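Local coordinates for protein probable M18 family aminopeptidase 1 (Thermotoga maritima, PDB 2GLF) that probably acts as a metal-dependent aminopeptidase of the M18 family, removing residues from the amino-terminal end of peptides, at residues E109-F114 against A188-L193. Numbering follows the deposited sequence.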
loop_
_atom_site.group_PDB
_atom_site.type_symbol
_atom_site.label_atom_id
_atom_site.label_comp_id
_atom_site.label_asym_id
_atom_site.label_seq_id
_atom_site.Cartn_x
_atom_site.Cartn_y
_atom_site.Cartn_z
ATOM N N GLU A 109 -20.805 11.910 31.618
ATOM C CA GLU A 109 -19.730 12.579 32.340
ATOM C C GLU A 109 -20.244 13.838 33.032
ATOM O O GLU A 109 -19.607 14.895 32.996
ATOM C CB GLU A 109 -18.571 12.919 31.405
ATOM C CG GLU A 109 -17.786 11.696 30.926
ATOM C CD GLU A 109 -17.388 10.737 32.060
ATOM O OE1 GLU A 109 -16.920 11.205 33.133
ATOM O OE2 GLU A 109 -17.533 9.504 31.866
ATOM N N GLN A 110 -21.417 13.698 33.651
ATOM C CA GLN A 110 -22.070 14.764 34.391
ATOM C C GLN A 110 -22.496 15.967 33.549
ATOM O O GLN A 110 -22.586 17.091 34.051
ATOM C CB GLN A 110 -21.163 15.213 35.541
ATOM C CG GLN A 110 -21.096 14.223 36.712
ATOM C CD GLN A 110 -20.505 12.866 36.332
ATOM O OE1 GLN A 110 -19.312 12.759 36.025
ATOM N NE2 GLN A 110 -21.343 11.823 36.351
ATOM N N ILE A 111 -22.786 15.722 32.275
ATOM C CA ILE A 111 -23.210 16.787 31.373
ATOM C C ILE A 111 -24.496 16.420 30.631
ATOM O O ILE A 111 -24.553 15.410 29.935
ATOM C CB ILE A 111 -22.114 17.093 30.338
ATOM C CG1 ILE A 111 -20.885 17.648 31.049
ATOM C CG2 ILE A 111 -22.625 18.069 29.301
ATOM C CD1 ILE A 111 -19.718 17.936 30.123
ATOM N N ALA A 112 -25.527 17.242 30.791
ATOM C CA ALA A 112 -26.795 17.006 30.113
ATOM C C ALA A 112 -26.563 17.280 28.629
ATOM O O ALA A 112 -25.940 18.279 28.267
ATOM C CB ALA A 112 -27.868 17.934 30.667
ATOM N N LEU A 113 -27.067 16.401 27.768
ATOM C CA LEU A 113 -26.861 16.557 26.331
ATOM C C LEU A 113 -28.098 16.338 25.470
ATOM O O LEU A 113 -28.997 15.575 25.830
ATOM C CB LEU A 113 -25.794 15.572 25.864
ATOM C CG LEU A 113 -24.373 15.716 26.383
ATOM C CD1 LEU A 113 -23.612 14.435 26.103
ATOM C CD2 LEU A 113 -23.714 16.907 25.720
ATOM N N PHE A 114 -28.133 17.004 24.322
ATOM C CA PHE A 114 -29.233 16.832 23.379
ATOM C C PHE A 114 -28.646 16.169 22.148
ATOM O O PHE A 114 -27.848 16.778 21.429
ATOM C CB PHE A 114 -29.847 18.171 22.954
ATOM C CG PHE A 114 -30.696 18.812 23.999
ATOM C CD1 PHE A 114 -30.409 20.094 24.449
ATOM C CD2 PHE A 114 -31.795 18.146 24.522
ATOM C CE1 PHE A 114 -31.202 20.705 25.406
ATOM C CE2 PHE A 114 -32.599 18.746 25.479
ATOM C CZ PHE A 114 -32.302 20.033 25.923
ATOM N N ALA A 188 -26.890 20.508 27.181
ATOM C CA ALA A 188 -28.153 20.907 27.780
ATOM C C ALA A 188 -27.922 21.601 29.116
ATOM O O ALA A 188 -28.653 22.517 29.482
ATOM C CB ALA A 188 -29.041 19.692 27.971
ATOM N N GLY A 189 -26.902 21.158 29.845
ATOM C CA GLY A 189 -26.610 21.758 31.129
ATOM C C GLY A 189 -25.455 21.084 31.831
ATOM O O GLY A 189 -24.967 20.050 31.378
ATOM N N THR A 190 -25.021 21.671 32.944
ATOM C CA THR A 190 -23.911 21.121 33.710
ATOM C C THR A 190 -24.127 21.182 35.216
ATOM O O THR A 190 -23.399 20.536 35.966
ATOM C CB THR A 190 -22.596 21.849 33.402
ATOM O OG1 THR A 190 -22.711 23.220 33.798
ATOM C CG2 THR A 190 -22.273 21.772 31.920
ATOM N N ILE A 191 -25.106 21.958 35.673
ATOM C CA ILE A 191 -25.353 22.039 37.111
ATOM C C ILE A 191 -26.260 20.894 37.566
ATOM O O ILE A 191 -27.310 20.653 36.980
ATOM C CB ILE A 191 -25.938 23.446 37.523
ATOM C CG1 ILE A 191 -26.570 23.379 38.917
ATOM C CG2 ILE A 191 -26.914 23.949 36.495
ATOM C CD1 ILE A 191 -27.963 22.774 38.959
ATOM N N PRO A 192 -25.844 20.159 38.615
ATOM C CA PRO A 192 -26.569 19.021 39.195
ATOM C C PRO A 192 -27.647 19.406 40.204
ATOM O O PRO A 192 -27.534 20.413 40.909
ATOM C CB PRO A 192 -25.460 18.214 39.842
ATOM C CG PRO A 192 -24.575 19.294 40.377
ATOM C CD PRO A 192 -24.511 20.288 39.235
ATOM N N LEU A 193 -28.689 18.584 40.274
ATOM C CA LEU A 193 -29.798 18.817 41.189
ATOM C C LEU A 193 -29.449 18.255 42.556
ATOM O O LEU A 193 -29.472 17.041 42.750
ATOM C CB LEU A 193 -31.057 18.115 40.682
ATOM C CG LEU A 193 -32.412 18.791 40.918
ATOM C CD1 LEU A 193 -33.505 17.734 40.874
ATOM C CD2 LEU A 193 -32.433 19.500 42.257
HETATM O O HOH W 1 -21.578 18.696 35.898
#
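One face of the Phe114 ring takes the methyl of Ala188 in a CH-pi contact, CB lying 3.9 Å from the ring centroid and offset toward the rim, where CE1 is the closest ring atom. The ring also stacks with Phe100, and the Phe114 side chain touches Pro104 and Leu105 of strand 97-108. Chi1 of -74° sets CG anti to the carbonyl carbon, beside the backbone N, and the ring beyond it lies with one face against the Ala188 methyl. The same methyl also meets Ala112 CB, 3.4 Å away. An alanine in place of Phe114 would probably leave Ala188 CB without its aromatic cover and Phe100 without its stacking partner.

The backbones run antiparallel and form a classic beta bulge, Ala188 and Gly189 together facing Ala112. Ala112 O accepts from Ala188 N at 2.7 Å, the donor standing 49° out of the carbonyl plane, and more weakly from Gly189 N at 3.4 Å. Ala112 N returns a bond to Gly189 O at 2.9 Å. Beyond the bulge a water takes over, donating to both Gln110 O and Thr190 O, 2.6 Å from each.

Thr190 OG1 is hydrogen-bonded to Ser241 OG of the second subunit, whose Asp239 accepts from the Thr190 and Ile191 backbone. Within the chain, strand 185-189 edges the six-stranded antiparallel sheet, with strand 111-119 between it and strand 97-108, while Val201 and Val205 of helix 200-213 pack on Ala112.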